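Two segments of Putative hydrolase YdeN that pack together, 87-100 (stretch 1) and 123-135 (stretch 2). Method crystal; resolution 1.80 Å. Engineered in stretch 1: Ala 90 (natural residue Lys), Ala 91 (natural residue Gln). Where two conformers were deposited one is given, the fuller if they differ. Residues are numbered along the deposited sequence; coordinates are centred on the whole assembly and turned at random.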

# COMPACT_ATOMS: atom_id res chain seq x y z
N GLN A 87 2.40 5.32 17.45
CA GLN A 87 3.51 5.92 18.18
C GLN A 87 4.77 5.22 17.76
O GLN A 87 4.94 4.01 18.01
CB GLN A 87 3.36 5.82 19.71
CG GLN A 87 4.60 6.35 20.42
CD GLN A 87 4.39 7.28 21.63
OE1 GLN A 87 3.84 6.85 22.65
NE2 GLN A 87 4.90 8.56 21.54
N LEU A 88 5.64 5.94 17.08
CA LEU A 88 6.87 5.34 16.54
C LEU A 88 8.07 6.04 17.12
O LEU A 88 8.09 7.27 17.24
CB LEU A 88 6.91 5.54 15.03
CG LEU A 88 5.98 4.68 14.17
CD1 LEU A 88 5.99 5.17 12.70
CD2 LEU A 88 6.38 3.23 14.25
N ARG A 89 9.07 5.26 17.48
CA ARG A 89 10.33 5.80 17.99
C ARG A 89 11.16 6.35 16.83
O ARG A 89 11.95 7.28 16.97
CB ARG A 89 11.12 4.69 18.67
N ALA A 90 11.00 5.71 15.67
CA ALA A 90 11.60 6.22 14.45
C ALA A 90 10.74 5.77 13.24
O ALA A 90 9.94 4.84 13.33
CB ALA A 90 13.01 5.71 14.30
N ALA A 91 10.99 6.41 12.12
CA ALA A 91 10.23 6.18 10.88
C ALA A 91 10.43 4.73 10.46
O ALA A 91 11.50 4.15 10.65
CB ALA A 91 10.71 7.16 9.79
N LEU A 92 9.38 4.11 9.94
CA LEU A 92 9.53 2.90 9.15
C LEU A 92 10.42 3.09 7.94
O LEU A 92 10.67 4.20 7.48
CB LEU A 92 8.12 2.43 8.70
CG LEU A 92 7.10 2.15 9.79
CD1 LEU A 92 5.94 1.43 9.23
CD2 LEU A 92 7.67 1.42 11.01
N GLY A 93 10.95 1.98 7.42
CA GLY A 93 11.80 2.01 6.26
C GLY A 93 11.12 2.67 5.07
O GLY A 93 11.73 3.48 4.38
N GLY A 94 9.85 2.34 4.83
CA GLY A 94 9.14 2.95 3.74
C GLY A 94 7.81 2.34 3.44
O GLY A 94 7.44 1.29 4.00
N ILE A 95 7.10 3.02 2.55
CA ILE A 95 5.78 2.60 2.07
C ILE A 95 5.70 2.78 0.56
O ILE A 95 6.28 3.73 -0.04
CB ILE A 95 4.62 3.38 2.75
CG1 ILE A 95 4.68 4.88 2.45
CG2 ILE A 95 4.53 3.13 4.24
CD1 ILE A 95 3.51 5.65 3.09
N ILE A 96 5.04 1.83 -0.09
CA ILE A 96 4.74 1.92 -1.48
C ILE A 96 3.24 1.70 -1.63
O ILE A 96 2.71 0.68 -1.18
CB ILE A 96 5.51 0.90 -2.28
CG1 ILE A 96 7.02 1.12 -2.15
CG2 ILE A 96 5.17 1.01 -3.73
CD1 ILE A 96 7.86 0.03 -2.88
N LEU A 97 2.58 2.66 -2.23
CA LEU A 97 1.13 2.66 -2.35
C LEU A 97 0.76 2.46 -3.79
O LEU A 97 0.77 3.40 -4.58
CB LEU A 97 0.54 3.95 -1.80
CG LEU A 97 1.08 4.36 -0.43
CD1 LEU A 97 0.53 5.71 0.03
CD2 LEU A 97 0.74 3.31 0.60
N VAL A 98 0.42 1.21 -4.13
CA VAL A 98 -0.01 0.87 -5.48
C VAL A 98 -1.49 1.18 -5.68
O VAL A 98 -2.33 0.64 -4.97
CB VAL A 98 0.31 -0.58 -5.84
CG1 VAL A 98 0.11 -0.80 -7.31
CG2 VAL A 98 1.77 -0.87 -5.48
N SER A 99 -1.77 2.09 -6.60
CA SER A 99 -3.11 2.62 -6.84
C SER A 99 -3.67 3.27 -5.60
O SER A 99 -4.86 3.11 -5.30
CB SER A 99 -4.02 1.55 -7.34
OG SER A 99 -3.43 0.88 -8.41
N GLY A 100 -2.80 3.97 -4.87
CA GLY A 100 -3.20 4.62 -3.63
C GLY A 100 -4.16 5.79 -3.83
O GLY A 100 -4.12 6.52 -4.86
N LYS A 123 2.45 13.72 9.72
CA LYS A 123 2.66 12.52 10.49
C LYS A 123 3.01 11.35 9.53
O LYS A 123 3.91 10.57 9.82
CB LYS A 123 1.37 12.20 11.25
CG LYS A 123 1.44 10.83 12.03
CD LYS A 123 2.50 10.85 13.17
CE LYS A 123 2.33 9.65 14.20
NZ LYS A 123 2.72 8.39 13.57
N ILE A 124 2.29 11.23 8.42
CA ILE A 124 2.63 10.20 7.43
C ILE A 124 4.03 10.36 6.85
O ILE A 124 4.77 9.39 6.78
CB ILE A 124 1.56 10.17 6.31
CG1 ILE A 124 0.22 9.79 6.93
CG2 ILE A 124 2.01 9.27 5.16
CD1 ILE A 124 -0.97 10.18 6.06
N ILE A 125 4.41 11.58 6.47
CA ILE A 125 5.73 11.86 6.01
C ILE A 125 6.79 11.45 7.06
O ILE A 125 7.78 10.80 6.74
CB ILE A 125 5.89 13.36 5.55
CG1 ILE A 125 5.09 13.58 4.27
CG2 ILE A 125 7.41 13.66 5.30
CD1 ILE A 125 4.88 15.02 3.91
N GLU A 126 6.54 11.77 8.33
CA GLU A 126 7.48 11.46 9.38
C GLU A 126 7.49 10.01 9.79
O GLU A 126 8.35 9.61 10.48
CB GLU A 126 7.20 12.36 10.60
CG GLU A 126 7.67 13.76 10.24
CD GLU A 126 7.31 14.83 11.23
OE1 GLU A 126 6.76 14.50 12.30
OE2 GLU A 126 7.59 16.01 10.92
N SER A 127 6.52 9.25 9.33
CA SER A 127 6.36 7.85 9.68
C SER A 127 7.04 6.84 8.73
O SER A 127 7.16 5.65 9.08
CB SER A 127 4.86 7.50 9.76
OG SER A 127 4.28 8.16 10.88
N ALA A 128 7.52 7.31 7.59
CA ALA A 128 8.06 6.46 6.53
C ALA A 128 9.21 7.16 5.83
O ALA A 128 9.02 8.19 5.18
CB ALA A 128 6.98 6.06 5.58
N LYS A 129 10.40 6.60 5.95
CA LYS A 129 11.59 7.27 5.38
C LYS A 129 11.54 7.43 3.86
O LYS A 129 11.90 8.47 3.30
CB LYS A 129 12.86 6.53 5.84
CG LYS A 129 14.16 7.06 5.32
CD LYS A 129 15.35 6.26 5.89
CE LYS A 129 16.68 7.00 5.69
NZ LYS A 129 17.88 6.06 5.61
N HIS A 130 11.11 6.38 3.19
CA HIS A 130 10.99 6.36 1.76
C HIS A 130 9.53 6.17 1.38
O HIS A 130 8.87 5.32 1.94
CB HIS A 130 11.83 5.20 1.21
CG HIS A 130 13.30 5.33 1.52
ND1 HIS A 130 14.12 6.21 0.86
CD2 HIS A 130 14.09 4.66 2.40
CE1 HIS A 130 15.35 6.12 1.36
NE2 HIS A 130 15.37 5.16 2.28
N ARG A 131 9.02 6.98 0.47
CA ARG A 131 7.59 6.92 0.08
C ARG A 131 7.42 7.00 -1.43
O ARG A 131 8.02 7.85 -2.08
CB ARG A 131 6.82 8.04 0.76
CG ARG A 131 7.06 8.21 2.26
CD ARG A 131 6.44 9.50 2.90
NE ARG A 131 7.09 10.68 2.31
CZ ARG A 131 8.30 11.14 2.63
NH1 ARG A 131 9.04 10.53 3.57
NH2 ARG A 131 8.78 12.22 2.00
N ALA A 132 6.56 6.13 -1.96
CA ALA A 132 6.23 6.09 -3.37
C ALA A 132 4.80 5.67 -3.59
O ALA A 132 4.21 4.93 -2.76
CB ALA A 132 7.16 5.14 -4.12
N VAL A 133 4.25 6.21 -4.66
CA VAL A 133 2.94 5.85 -5.23
C VAL A 133 3.14 5.35 -6.68
O VAL A 133 3.82 5.99 -7.51
CB VAL A 133 1.99 7.03 -5.23
CG1 VAL A 133 0.66 6.67 -5.90
CG2 VAL A 133 1.78 7.54 -3.83
N ILE A 134 2.60 4.18 -6.97
CA ILE A 134 2.65 3.62 -8.33
C ILE A 134 1.23 3.59 -8.83
O ILE A 134 0.34 3.06 -8.14
CB ILE A 134 3.20 2.20 -8.28
CG1 ILE A 134 4.61 2.25 -7.65
CG2 ILE A 134 3.16 1.58 -9.66
CD1 ILE A 134 5.33 0.95 -7.49
N ALA A 135 0.99 4.17 -9.98
CA ALA A 135 -0.39 4.34 -10.44
C ALA A 135 -0.50 4.21 -11.91
O ALA A 135 0.40 4.61 -12.66
CB ALA A 135 -0.96 5.71 -9.99

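The parallel pairing of these two stretches is broken by a corner in each stretch, at Gly 93 in one and at Lys 129 and His 130 in the other, yet hydrogen bonds continue across it. Before the corner, Leu 92 N donates to Ser 127 O (2.8 Å). At the corner, Lys 129 N donates to Leu 92 O (2.9 Å) almost in line, and His 130 N reaches Gly 93 O at 3.2 Å, a longer bond, and more bent than that of Lys 129 N.

Gly 94 suits its place because it has no side chain. Its CA already lies 3.0 Å from His 130 O, and a CB would clash with that oxygen.

Beyond the corner the strands run parallel, 15° apart. Ile 95 bonds through both backbone groups: its N donates to His 130 O at 3.0 Å, and its O accepts from Ala 132 N at 3.1 Å. Leu 97 repeats the pattern, with its N 2.8 Å from Ala 132 O and its O 3.1 Å from Ile 134 N. Ser 99 N closes the ladder on Ile 134 O (2.8 Å).

Side chains alternate between the two faces. On one, Ile 96 CG2 meets Ile 134 CD1 at 3.8 Å, and Val 98 lies beside Ile 134. Ala 132, small and buried, sits next to Ile 96. On the other, Ile 95 CG2 packs on Ala 128 CB (4.0 Å), and Leu 97 neighbours Val 133. These aliphatic residues suit the buried faces of the sheet, while the N and O of Ile 95 and Leu 97 are paired across it. Together the stretches bury 820 Å².

Near the helix, Ala 91, an engineered residue, places CB 3.5 Å from Glu 126 O. Ser 127 OG donates to Lys 123 O (2.7 Å) and accepts from Lys 123 NZ (3.1 Å), while Leu 88 CD1 lies 3.9 Å from the same Ser 127 OG.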